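Local coordinates for protein organophosphorus hydrolase (Pseudomonas oleovorans, PDB 4O98) that hydrolyses organophosphorus triesters as an engineered double mutant of a zinc-dependent lactonase of the metallo-beta-lactamase superfamily, at residues B[132-137]-B[161-166]; B[169-174]-B[187-192]; B[217-222]-B[232-237]. All coordinates share one frame; numbering follows the deposited sequence.

Contact 1: B[132-137]-B[161-166]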
ATOM      1  N   VAL B 132      -0.409  18.980  18.152  1.00 39.19           N
ATOM      2  CA  VAL B 132      -0.086  17.744  18.862  1.00 37.56           C
ATOM      3  C   VAL B 132       0.068  18.020  20.361  1.00 39.29           C
ATOM      4  O   VAL B 132       0.947  18.787  20.774  1.00 36.83           O
ATOM      5  CB  VAL B 132       1.207  17.093  18.303  1.00 38.62           C
ATOM      6  CG1 VAL B 132       1.572  15.828  19.089  1.00 34.99           C
ATOM      7  CG2 VAL B 132       1.035  16.763  16.833  1.00 35.91           C
ATOM      8  N   ASP B 133      -0.776  17.394  21.180  1.00 42.22           N
ATOM      9  CA  ASP B 133      -0.699  17.618  22.624  1.00 42.67           C
ATOM     10  C   ASP B 133       0.060  16.514  23.372  1.00 41.75           C
ATOM     11  O   ASP B 133       0.538  16.722  24.493  1.00 40.68           O
ATOM     12  CB  ASP B 133      -2.094  17.818  23.224  1.00 42.80           C
ATOM     13  CG  ASP B 133      -2.986  16.603  23.063  1.00 42.74           C
ATOM     14  OD1 ASP B 133      -2.784  15.612  23.797  1.00 39.72           O
ATOM     15  OD2 ASP B 133      -3.914  16.657  22.230  1.00 45.20           O
ATOM     16  N   THR B 134       0.175  15.346  22.746  1.00 41.34           N
ATOM     17  CA  THR B 134       0.897  14.234  23.348  1.00 38.67           C
ATOM     18  C   THR B 134       1.759  13.514  22.310  1.00 41.96           C
ATOM     19  O   THR B 134       1.303  13.233  21.197  1.00 40.50           O
ATOM     20  CB  THR B 134      -0.071  13.230  23.975  1.00 41.13           C
ATOM     21  OG1 THR B 134      -1.045  13.939  24.747  1.00 44.41           O
ATOM     22  CG2 THR B 134       0.681  12.217  24.863  1.00 38.10           C
ATOM     23  N   VAL B 135       3.010  13.243  22.677  1.00 41.15           N
ATOM     24  CA  VAL B 135       3.871  12.360  21.908  1.00 36.40           C
ATOM     25  C   VAL B 135       4.157  11.118  22.740  1.00 38.99           C
ATOM     26  O   VAL B 135       4.692  11.223  23.846  1.00 41.28           O
ATOM     27  CB  VAL B 135       5.200  13.013  21.560  1.00 39.70           C
ATOM     28  CG1 VAL B 135       6.105  11.995  20.900  1.00 37.22           C
ATOM     29  CG2 VAL B 135       4.979  14.215  20.635  1.00 36.63           C
ATOM     30  N   LEU B 136       3.765   9.954  22.224  1.00 33.13           N
ATOM     31  CA  LEU B 136       4.068   8.675  22.864  1.00 34.83           C
ATOM     32  C   LEU B 136       5.298   8.075  22.183  1.00 37.55           C
ATOM     33  O   LEU B 136       5.371   8.048  20.943  1.00 32.70           O
ATOM     34  CB  LEU B 136       2.882   7.724  22.712  1.00 36.05           C
ATOM     35  CG  LEU B 136       1.964   7.467  23.910  1.00 44.26           C
ATOM     36  CD1 LEU B 136       1.846   8.697  24.782  1.00 39.36           C
ATOM     37  CD2 LEU B 136       0.581   6.995  23.469  1.00 35.93           C
ATOM     38  N   LEU B 137       6.274   7.610  22.962  1.00 35.39           N
ATOM     39  CA  LEU B 137       7.448   7.002  22.343  1.00 32.40           C
ATOM     40  C   LEU B 137       7.530   5.525  22.678  1.00 34.45           C
ATOM     41  O   LEU B 137       7.488   5.144  23.844  1.00 34.43           O
ATOM     42  CB  LEU B 137       8.732   7.717  22.765  1.00 36.26           C
ATOM     43  CG  LEU B 137       8.934   9.199  22.412  1.00 38.21           C
ATOM     44  CD1 LEU B 137      10.191   9.725  23.093  1.00 34.67           C
ATOM     45  CD2 LEU B 137       9.036   9.433  20.911  1.00 37.17           C
ATOM     46  N   THR B 161       3.265  17.182  25.336  1.00 41.29           N
ATOM     47  CA  THR B 161       3.930  16.480  26.420  1.00 40.97           C
ATOM     48  C   THR B 161       4.509  15.189  25.838  1.00 42.23           C
ATOM     49  O   THR B 161       3.830  14.497  25.072  1.00 42.88           O
ATOM     50  CB  THR B 161       2.946  16.147  27.559  1.00 39.63           C
ATOM     51  OG1 THR B 161       2.563  17.354  28.228  1.00 42.35           O
ATOM     52  CG2 THR B 161       3.580  15.198  28.571  1.00 44.27           C
ATOM     53  N   VAL B 162       5.756  14.871  26.183  1.00 41.69           N
ATOM     54  CA  VAL B 162       6.391  13.645  25.705  1.00 36.98           C
ATOM     55  C   VAL B 162       6.351  12.557  26.762  1.00 44.14           C
ATOM     56  O   VAL B 162       6.906  12.714  27.851  1.00 49.23           O
ATOM     57  CB  VAL B 162       7.837  13.879  25.265  1.00 38.47           C
ATOM     58  CG1 VAL B 162       8.501  12.553  24.856  1.00 39.98           C
ATOM     59  CG2 VAL B 162       7.875  14.862  24.118  1.00 38.82           C
ATOM     60  N   GLU B 163       5.677  11.458  26.442  1.00 43.31           N
ATOM     61  CA  GLU B 163       5.584  10.318  27.353  1.00 47.61           C
ATOM     62  C   GLU B 163       6.618   9.251  26.974  1.00 49.21           C
ATOM     63  O   GLU B 163       6.574   8.690  25.868  1.00 42.34           O
ATOM     64  CB  GLU B 163       4.179   9.721  27.301  1.00 44.18           C
ATOM     65  CG  GLU B 163       3.061  10.724  27.567  1.00 48.45           C
ATOM     66  CD  GLU B 163       2.784  10.894  29.050  1.00 59.50           C
ATOM     67  OE1 GLU B 163       1.744  11.495  29.405  1.00 58.19           O
ATOM     68  OE2 GLU B 163       3.613  10.415  29.861  1.00 61.07           O
ATOM     69  N   VAL B 164       7.551   8.981  27.886  1.00 44.90           N
ATOM     70  CA  VAL B 164       8.588   7.986  27.642  1.00 43.60           C
ATOM     71  C   VAL B 164       8.526   6.943  28.754  1.00 42.76           C
ATOM     72  O   VAL B 164       8.374   7.293  29.922  1.00 46.77           O
ATOM     73  CB  VAL B 164       9.991   8.646  27.548  1.00 39.24           C
ATOM     74  CG1 VAL B 164      10.335   9.348  28.832  1.00 47.30           C
ATOM     75  CG2 VAL B 164      11.062   7.622  27.216  1.00 42.44           C
ATOM     76  N   PRO B 165       8.595   5.653  28.391  1.00 41.70           N
ATOM     77  CA  PRO B 165       8.553   4.612  29.429  1.00 45.02           C
ATOM     78  C   PRO B 165       9.722   4.780  30.401  1.00 45.80           C
ATOM     79  O   PRO B 165      10.833   5.094  29.958  1.00 42.27           O
ATOM     80  CB  PRO B 165       8.713   3.307  28.633  1.00 39.17           C
ATOM     81  CG  PRO B 165       8.284   3.650  27.228  1.00 41.16           C
ATOM     82  CD  PRO B 165       8.677   5.089  27.028  1.00 41.84           C
ATOM     83  N   GLN B 166       9.474   4.579  31.693  1.00 45.94           N
ATOM     84  CA  GLN B 166      10.486   4.847  32.707  1.00 48.68           C
ATOM     85  C   GLN B 166      11.767   4.035  32.516  1.00 46.25           C
ATOM     86  O   GLN B 166      12.873   4.573  32.617  1.00 45.50           O
ATOM     87  CB  GLN B 166       9.930   4.631  34.115  1.00 52.38           C
ATOM     88  CG  GLN B 166      10.966   4.928  35.192  1.00 55.87           C
ATOM     89  CD  GLN B 166      10.346   5.275  36.514  1.00 63.32           C
ATOM     90  OE1 GLN B 166       9.753   4.424  37.175  1.00 67.40           O
ATOM     91  NE2 GLN B 166      10.477   6.540  36.916  1.00 68.57           N
TER
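Leu136 and Glu163 lie side by side on one face of the sheet and point the same way, the CD1 methyl of Leu136 resting 3.6 Å from CB of Glu163. With CG anti to the carbonyl carbon (chi1 -54°), Glu163 also sets that atom 3.9 Å from the CG2 methyl of Thr134; the bend at chi2 then turns the carboxylate, whose OE1 forms a salt bridge with Lys206 on strand 205-208. Thr134 can offer that methyl because CG2 stands anti to the backbone N, leaving OG1 to donate a 2.6 Å hydrogen bond to OD1 of Asp133, which it meets on the anti side of the carboxylate.

On the face of Val135 and Val162 the contact is between aliphatic side chains: Leu137, just past the strand, sends CD1 obliquely across to CG1 of Val162 (3.7 Å), whose CG2 turns back toward CB of Val135. Four backbone bonds join the strands in parallel register. Three are nearly straight; the fourth, from Leu137 N to Glu163 O (3.1 Å), is longer and more bent (152°). Beyond it, CD of Pro165 packs 3.4 Å from Leu137 O, just before helix 166-172 begins. Strands 134-136 and 161-165 with the short helix 142-145 between them form a beta-alpha-beta unit within one sheet of the alphabeta/betaalpha sandwich characteristic of metallo-beta-lactamases.

Contact 2: B[169-174]-B[187-192]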
ATOM      1  N   ALA B 169      13.853   5.638  29.886  1.00 42.37           N
ATOM      2  CA  ALA B 169      14.551   6.855  30.304  1.00 45.96           C
ATOM      3  C   ALA B 169      15.720   6.533  31.241  1.00 43.99           C
ATOM      4  O   ALA B 169      16.832   7.056  31.073  1.00 45.52           O
ATOM      5  CB  ALA B 169      13.581   7.825  30.968  1.00 46.72           C
ATOM      6  N   GLU B 170      15.463   5.672  32.223  1.00 45.86           N
ATOM      7  CA  GLU B 170      16.498   5.249  33.174  1.00 47.86           C
ATOM      8  C   GLU B 170      17.696   4.581  32.484  1.00 49.07           C
ATOM      9  O   GLU B 170      18.791   4.514  33.045  1.00 52.50           O
ATOM     10  CB  GLU B 170      15.911   4.313  34.235  1.00 47.80           C
ATOM     11  CG  GLU B 170      14.869   4.974  35.154  1.00 50.72           C
ATOM     12  CD  GLU B 170      14.168   3.973  36.064  1.00 57.70           C
ATOM     13  OE1 GLU B 170      14.112   2.772  35.700  1.00 55.16           O
ATOM     14  OE2 GLU B 170      13.670   4.389  37.135  1.00 57.55           O
ATOM     15  N   PHE B 171      17.492   4.088  31.267  1.00 48.50           N
ATOM     16  CA  PHE B 171      18.587   3.499  30.508  1.00 46.53           C
ATOM     17  C   PHE B 171      19.296   4.549  29.650  1.00 46.45           C
ATOM     18  O   PHE B 171      20.472   4.833  29.867  1.00 48.07           O
ATOM     19  CB  PHE B 171      18.069   2.348  29.649  1.00 44.94           C
ATOM     20  CG  PHE B 171      19.122   1.700  28.787  1.00 45.57           C
ATOM     21  CD1 PHE B 171      20.018   0.779  29.324  1.00 44.77           C
ATOM     22  CD2 PHE B 171      19.194   1.988  27.430  1.00 42.50           C
ATOM     23  CE1 PHE B 171      20.979   0.174  28.534  1.00 41.18           C
ATOM     24  CE2 PHE B 171      20.148   1.383  26.629  1.00 42.47           C
ATOM     25  CZ  PHE B 171      21.046   0.473  27.185  1.00 44.70           C
ATOM     26  N   TRP B 172      18.578   5.141  28.697  1.00 42.71           N
ATOM     27  CA  TRP B 172      19.207   6.004  27.697  1.00 43.58           C
ATOM     28  C   TRP B 172      19.642   7.375  28.211  1.00 46.26           C
ATOM     29  O   TRP B 172      20.550   7.987  27.646  1.00 46.20           O
ATOM     30  CB  TRP B 172      18.280   6.208  26.497  1.00 40.83           C
ATOM     31  CG  TRP B 172      18.060   4.983  25.696  1.00 40.77           C
ATOM     32  CD1 TRP B 172      16.949   4.194  25.702  1.00 39.19           C
ATOM     33  CD2 TRP B 172      18.973   4.387  24.771  1.00 39.00           C
ATOM     34  NE1 TRP B 172      17.110   3.149  24.829  1.00 39.40           N
ATOM     35  CE2 TRP B 172      18.346   3.246  24.241  1.00 42.29           C
ATOM     36  CE3 TRP B 172      20.263   4.712  24.336  1.00 40.94           C
ATOM     37  CZ2 TRP B 172      18.970   2.414  23.295  1.00 39.76           C
ATOM     38  CZ3 TRP B 172      20.876   3.897  23.401  1.00 42.82           C
ATOM     39  CH2 TRP B 172      20.226   2.763  22.884  1.00 41.29           C
ATOM     40  N   LEU B 173      18.979   7.869  29.253  1.00 49.40           N
ATOM     41  CA  LEU B 173      19.233   9.223  29.744  1.00 52.24           C
ATOM     42  C   LEU B 173      20.165   9.241  30.958  1.00 53.65           C
ATOM     43  O   LEU B 173      20.518  10.310  31.463  1.00 56.73           O
ATOM     44  CB  LEU B 173      17.914   9.930  30.067  1.00 45.16           C
ATOM     45  CG  LEU B 173      16.960  10.019  28.875  1.00 51.13           C
ATOM     46  CD1 LEU B 173      15.738  10.868  29.195  1.00 46.80           C
ATOM     47  CD2 LEU B 173      17.694  10.557  27.647  1.00 44.94           C
ATOM     48  N   ASP B 174      20.568   8.060  31.412  1.00 49.39           N
ATOM     49  CA  ASP B 174      21.495   7.941  32.535  1.00 51.78           C
ATOM     50  C   ASP B 174      22.956   8.108  32.097  1.00 54.20           C
ATOM     51  O   ASP B 174      23.476   7.311  31.316  1.00 53.15           O
ATOM     52  CB  ASP B 174      21.295   6.590  33.219  1.00 55.37           C
ATOM     53  CG  ASP B 174      22.175   6.418  34.433  1.00 57.22           C
ATOM     54  OD1 ASP B 174      21.889   7.067  35.459  1.00 57.36           O
ATOM     55  OD2 ASP B 174      23.137   5.622  34.364  1.00 56.94           O
ATOM     56  N   GLY B 187      26.567   7.300  20.551  1.00 47.63           N
ATOM     57  CA  GLY B 187      25.910   8.258  19.681  1.00 51.88           C
ATOM     58  C   GLY B 187      24.400   8.228  19.881  1.00 48.68           C
ATOM     59  O   GLY B 187      23.724   9.261  19.813  1.00 47.31           O
ATOM     60  N   MET B 188      23.872   7.034  20.127  1.00 46.13           N
ATOM     61  CA  MET B 188      22.450   6.875  20.358  1.00 44.43           C
ATOM     62  C   MET B 188      22.069   7.497  21.690  1.00 45.73           C
ATOM     63  O   MET B 188      20.977   8.065  21.823  1.00 43.51           O
ATOM     64  CB  MET B 188      22.056   5.401  20.317  1.00 42.16           C
ATOM     65  CG  MET B 188      22.052   4.803  18.908  1.00 45.44           C
ATOM     66  SD  MET B 188      21.394   3.121  18.902  1.00 53.49           S
ATOM     67  CE  MET B 188      22.757   2.231  19.655  1.00 50.71           C
ATOM     68  N   PHE B 189      22.966   7.394  22.672  1.00 45.32           N
ATOM     69  CA  PHE B 189      22.732   8.014  23.972  1.00 44.72           C
ATOM     70  C   PHE B 189      22.664   9.538  23.837  1.00 46.29           C
ATOM     71  O   PHE B 189      21.758  10.173  24.384  1.00 46.88           O
ATOM     72  CB  PHE B 189      23.801   7.598  24.993  1.00 46.57           C
ATOM     73  CG  PHE B 189      23.595   6.208  25.565  1.00 45.27           C
ATOM     74  CD1 PHE B 189      24.093   5.088  24.909  1.00 42.61           C
ATOM     75  CD2 PHE B 189      22.923   6.029  26.763  1.00 42.37           C
ATOM     76  CE1 PHE B 189      23.911   3.823  25.421  1.00 39.07           C
ATOM     77  CE2 PHE B 189      22.739   4.755  27.286  1.00 45.01           C
ATOM     78  CZ  PHE B 189      23.233   3.652  26.610  1.00 41.34           C
ATOM     79  N   LYS B 190      23.606  10.119  23.100  1.00 41.75           N
ATOM     80  CA  LYS B 190      23.634  11.562  22.895  1.00 44.95           C
ATOM     81  C   LYS B 190      22.387  12.012  22.134  1.00 45.74           C
ATOM     82  O   LYS B 190      21.757  13.009  22.485  1.00 43.69           O
ATOM     83  CB  LYS B 190      24.888  11.976  22.116  1.00 44.40           C
ATOM     84  CG  LYS B 190      26.094  12.404  22.970  1.00 53.30           C
ATOM     85  CD  LYS B 190      26.879  11.221  23.533  1.00 52.39           C
ATOM     86  CE  LYS B 190      28.200  11.670  24.176  1.00 57.44           C
ATOM     87  NZ  LYS B 190      29.225  12.121  23.174  1.00 55.33           N
ATOM     88  N   MET B 191      22.044  11.276  21.082  1.00 43.92           N
ATOM     89  CA  MET B 191      20.858  11.589  20.297  1.00 45.61           C
ATOM     90  C   MET B 191      19.594  11.528  21.153  1.00 39.16           C
ATOM     91  O   MET B 191      18.748  12.406  21.069  1.00 41.97           O
ATOM     92  CB  MET B 191      20.744  10.658  19.089  1.00 41.73           C
ATOM     93  CG  MET B 191      21.698  10.989  17.953  1.00 38.86           C
ATOM     94  SD  MET B 191      21.594   9.717  16.685  1.00 45.54           S
ATOM     95  CE  MET B 191      22.675  10.385  15.412  1.00 48.13           C
ATOM     96  N   ALA B 192      19.473  10.505  21.990  1.00 38.34           N
ATOM     97  CA  ALA B 192      18.309  10.401  22.856  1.00 40.18           C
ATOM     98  C   ALA B 192      18.232  11.635  23.750  1.00 44.05           C
ATOM     99  O   ALA B 192      17.203  12.312  23.809  1.00 44.75           O
ATOM    100  CB  ALA B 192      18.376   9.153  23.683  1.00 40.69           C
TER
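Trp172 and Phe189 pack closely where the end of helix 166-172 meets helix 186-201. The six-membered ring of the indole reaches over one face of the phenyl ring: CE3 of Trp172 stands 3.6 Å above the Phe189 plane, over its centre, and CZ3 of Trp172 lies 3.6 Å from CE1 of Phe189. The two planes are inclined at 49°, an oblique pairing. At the rim of the same phenyl ring the backbone takes over, Phe171 O lying in its plane at 3.4 Å from CE2 of Phe189, where the weakly positive ring hydrogens should suit a carbonyl oxygen. Trp172 O comes closer still, to 3.2 Å from CD2 of Phe189.

Phe171 completes the aromatic cluster. Its CG is anti to the backbone N (chi1 178°), which carries CE2 of Phe171 to 3.8 Å from CZ of Phe189. On the indole's outer end, CB of Met188 touches CZ3 of Trp172 at 3.6 Å; the bend at the last torsion (chi3 -73°) folds the CE methyl back to CH2 of Trp172, with SD, also near CH2, in an oblique Met-aromatic contact. Trp172 also meets the ring of the zinc ligand His141.

Away from this core the packing is looser. CB of Ala192 and CB of Trp172 are 4.1 Å apart, and CD2 of the partly exposed Leu173 comes no nearer than 4.1 Å, to C of Ala192. Glu170, Gly187 and Lys190 lie on the solvent side and take no part in the interface. With no hydrogen bond or salt bridge between them, the two segments are probably held mainly by dispersion and the close fit of the rings, with a weaker contribution from the carbonyl oxygens at the rim of Phe189.

Contact 3: B[217-222]-B[232-237]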
ATOM      1  N   GLY B 217      -8.470   5.797  26.045  1.00 50.15           N
ATOM      2  CA  GLY B 217      -8.435   5.000  24.832  1.00 47.69           C
ATOM      3  C   GLY B 217      -7.106   4.316  24.543  1.00 44.39           C
ATOM      4  O   GLY B 217      -7.016   3.534  23.593  1.00 45.01           O
ATOM      5  N   VAL B 218      -6.080   4.605  25.339  1.00 42.44           N
ATOM      6  CA  VAL B 218      -4.765   3.988  25.139  1.00 44.93           C
ATOM      7  C   VAL B 218      -4.293   3.219  26.369  1.00 46.93           C
ATOM      8  O   VAL B 218      -4.327   3.741  27.489  1.00 50.60           O
ATOM      9  CB  VAL B 218      -3.686   5.018  24.712  1.00 41.62           C
ATOM     10  CG1 VAL B 218      -3.755   6.247  25.561  1.00 50.51           C
ATOM     11  CG2 VAL B 218      -2.299   4.409  24.802  1.00 39.84           C
ATOM     12  N   SER B 219      -3.867   1.977  26.148  1.00 39.96           N
ATOM     13  CA  SER B 219      -3.334   1.131  27.210  1.00 45.68           C
ATOM     14  C   SER B 219      -1.894   0.726  26.891  1.00 49.80           C
ATOM     15  O   SER B 219      -1.459   0.797  25.742  1.00 47.87           O
ATOM     16  CB  SER B 219      -4.197  -0.121  27.389  1.00 43.36           C
ATOM     17  OG  SER B 219      -4.087  -0.979  26.268  1.00 49.91           O
ATOM     18  N   LEU B 220      -1.160   0.303  27.914  1.00 49.75           N
ATOM     19  CA  LEU B 220       0.233  -0.101  27.754  1.00 46.54           C
ATOM     20  C   LEU B 220       0.365  -1.593  27.468  1.00 45.62           C
ATOM     21  O   LEU B 220      -0.311  -2.410  28.085  1.00 49.58           O
ATOM     22  CB  LEU B 220       1.027   0.242  29.020  1.00 49.18           C
ATOM     23  CG  LEU B 220       1.805   1.558  29.085  1.00 52.62           C
ATOM     24  CD1 LEU B 220       1.403   2.490  27.961  1.00 48.27           C
ATOM     25  CD2 LEU B 220       1.619   2.241  30.431  1.00 56.59           C
ATOM     26  N   VAL B 221       1.239  -1.943  26.529  1.00 39.58           N
ATOM     27  CA  VAL B 221       1.606  -3.333  26.283  1.00 38.00           C
ATOM     28  C   VAL B 221       3.138  -3.426  26.339  1.00 44.14           C
ATOM     29  O   VAL B 221       3.842  -3.070  25.377  1.00 41.22           O
ATOM     30  CB  VAL B 221       1.070  -3.836  24.922  1.00 42.59           C
ATOM     31  CG1 VAL B 221       1.608  -5.210  24.614  1.00 42.86           C
ATOM     32  CG2 VAL B 221      -0.457  -3.871  24.923  1.00 39.99           C
ATOM     33  N   ALA B 222       3.663  -3.863  27.481  1.00 44.28           N
ATOM     34  CA  ALA B 222       5.111  -3.964  27.635  1.00 43.27           C
ATOM     35  C   ALA B 222       5.644  -4.962  26.624  1.00 40.92           C
ATOM     36  O   ALA B 222       5.040  -6.018  26.413  1.00 41.51           O
ATOM     37  CB  ALA B 222       5.480  -4.389  29.045  1.00 40.57           C
ATOM     38  N   SER B 232       4.799  -1.041  23.578  1.00 37.64           N
ATOM     39  CA  SER B 232       3.814  -0.970  22.505  1.00 36.50           C
ATOM     40  C   SER B 232       2.512  -0.372  23.038  1.00 37.04           C
ATOM     41  O   SER B 232       2.125  -0.639  24.175  1.00 39.77           O
ATOM     42  CB  SER B 232       3.564  -2.360  21.916  1.00 35.80           C
ATOM     43  OG  SER B 232       4.761  -2.914  21.391  1.00 34.89           O
ATOM     44  N   TYR B 233       1.841   0.431  22.215  1.00 34.58           N
ATOM     45  CA  TYR B 233       0.630   1.136  22.647  1.00 38.98           C
ATOM     46  C   TYR B 233      -0.631   0.581  21.991  1.00 39.34           C
ATOM     47  O   TYR B 233      -0.706   0.442  20.762  1.00 36.90           O
ATOM     48  CB  TYR B 233       0.748   2.641  22.377  1.00 33.40           C
ATOM     49  CG  TYR B 233       1.900   3.279  23.119  1.00 36.61           C
ATOM     50  CD1 TYR B 233       1.819   3.528  24.477  1.00 33.74           C
ATOM     51  CD2 TYR B 233       3.071   3.630  22.454  1.00 40.08           C
ATOM     52  CE1 TYR B 233       2.867   4.108  25.154  1.00 38.52           C
ATOM     53  CE2 TYR B 233       4.130   4.209  23.125  1.00 36.05           C
ATOM     54  CZ  TYR B 233       4.017   4.442  24.476  1.00 38.14           C
ATOM     55  OH  TYR B 233       5.062   5.019  25.151  1.00 40.31           O
ATOM     56  N   LEU B 234      -1.617   0.259  22.822  1.00 37.70           N
ATOM     57  CA  LEU B 234      -2.853  -0.333  22.338  1.00 39.65           C
ATOM     58  C   LEU B 234      -3.966   0.705  22.385  1.00 41.39           C
ATOM     59  O   LEU B 234      -4.317   1.208  23.454  1.00 41.23           O
ATOM     60  CB  LEU B 234      -3.221  -1.558  23.173  1.00 39.23           C
ATOM     61  CG  LEU B 234      -4.513  -2.291  22.794  1.00 42.71           C
ATOM     62  CD1 LEU B 234      -4.372  -2.874  21.416  1.00 43.58           C
ATOM     63  CD2 LEU B 234      -4.861  -3.381  23.810  1.00 41.13           C
ATOM     64  N   PHE B 235      -4.491   1.046  21.215  1.00 37.98           N
ATOM     65  CA  PHE B 235      -5.620   1.955  21.129  1.00 38.58           C
ATOM     66  C   PHE B 235      -6.873   1.145  20.888  1.00 41.91           C
ATOM     67  O   PHE B 235      -6.859   0.178  20.113  1.00 39.29           O
ATOM     68  CB  PHE B 235      -5.415   2.967  20.011  1.00 36.61           C
ATOM     69  CG  PHE B 235      -4.362   3.980  20.315  1.00 36.57           C
ATOM     70  CD1 PHE B 235      -3.016   3.659  20.189  1.00 35.16           C
ATOM     71  CD2 PHE B 235      -4.715   5.252  20.753  1.00 37.67           C
ATOM     72  CE1 PHE B 235      -2.039   4.595  20.487  1.00 37.29           C
ATOM     73  CE2 PHE B 235      -3.754   6.191  21.053  1.00 36.90           C
ATOM     74  CZ  PHE B 235      -2.411   5.867  20.924  1.00 40.13           C
ATOM     75  N   LYS B 236      -7.949   1.537  21.563  1.00 44.61           N
ATOM     76  CA  LYS B 236      -9.195   0.779  21.537  1.00 43.03           C
ATOM     77  C   LYS B 236     -10.363   1.742  21.364  1.00 43.21           C
ATOM     78  O   LYS B 236     -10.551   2.653  22.167  1.00 39.95           O
ATOM     79  CB  LYS B 236      -9.336  -0.036  22.831  1.00 45.97           C
ATOM     80  CG  LYS B 236      -9.052   0.785  24.119  1.00 59.68           C
ATOM     81  CD  LYS B 236      -9.043  -0.066  25.399  1.00 58.01           C
ATOM     82  CE  LYS B 236      -7.710  -0.775  25.598  1.00 59.70           C
ATOM     83  NZ  LYS B 236      -7.840  -1.866  26.611  1.00 66.38           N
ATOM     84  N   SER B 237     -11.127   1.568  20.291  1.00 44.85           N
ATOM     85  CA  SER B 237     -12.346   2.355  20.106  1.00 41.63           C
ATOM     86  C   SER B 237     -13.417   1.571  19.373  1.00 43.51           C
ATOM     87  O   SER B 237     -13.120   0.853  18.414  1.00 45.28           O
ATOM     88  CB  SER B 237     -12.064   3.646  19.349  1.00 43.21           C
ATOM     89  OG  SER B 237     -13.279   4.333  19.093  1.00 41.52           O
TER
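Val218 sets its CB over one face of the Phe235 ring, 4.1 Å from the centroid, in a CH-pi contact between side chains that run side by side in the same direction. On this face of the hairpin, CD1 of Leu220 likewise approaches Tyr233, lying 3.6 Å from its CE1.

On the other face Lys236 can be traced outward. Its CB leads to a CG lodged between the backbone N and the carbonyl carbon (chi1 48°), a setting that lays the chain back across the partner strand. CG of Lys236 meets Gly217 O at 3.5 Å; CD carries the chain on to a bend at chi3, and CE then reaches the hydroxyl of Ser219, 3.7 Å from OG. The terminal NZ stays near the same serine, 3.9 Å from OG, too far for a hydrogen bond. Ser219 OG is also packed against Leu234, 3.3 Å from its CB, while CG2 of Val221 lies 4.0 Å from the same CB of Leu234.

Five antiparallel backbone bonds bind the strands, including a reciprocal pair between Ser219 and Leu234; Leu234 N meets Ser219 O at an N-H...O angle of 175°. Gly217, with a positive phi of 94°, accepts the bond from Lys236 N at one end. Strand 218-222 is the outermost strand of its sheet within the chain, and 231-237 is bonded on its far side to strand 240-246. Ala222 O is hydrogen-bonded to Arg278 of helix 269-286. The Val218, Tyr233 and Phe235 side chains face the other sheet, packing on Leu136 of strand 134-136, and the Tyr233 hydroxyl bonds to Tyr208 OH of strand 205-208.

Contacts 1 and 3 belong to different sheets of the sandwich and meet across its interior: Tyr233 OH makes a probable hydrogen bond to Leu137 O (2.8 Å), and CE1 of Tyr233 packs 3.7 Å from CG of Leu136. Contact 2 follows contact 1 directly in the chain, since strand 161-165 runs into helix 166-172, and CG1 of Val164 touches CB of Ala169 at 4.2 Å. Contacts 2 and 3 do not touch, their nearest atoms being about 10 Å apart. Contact 2 approaches the zinc centre most closely, the Met188 side chain lying about 7 Å from a zinc ion, against about 11 Å for the side chains of Leu137 and Ser232.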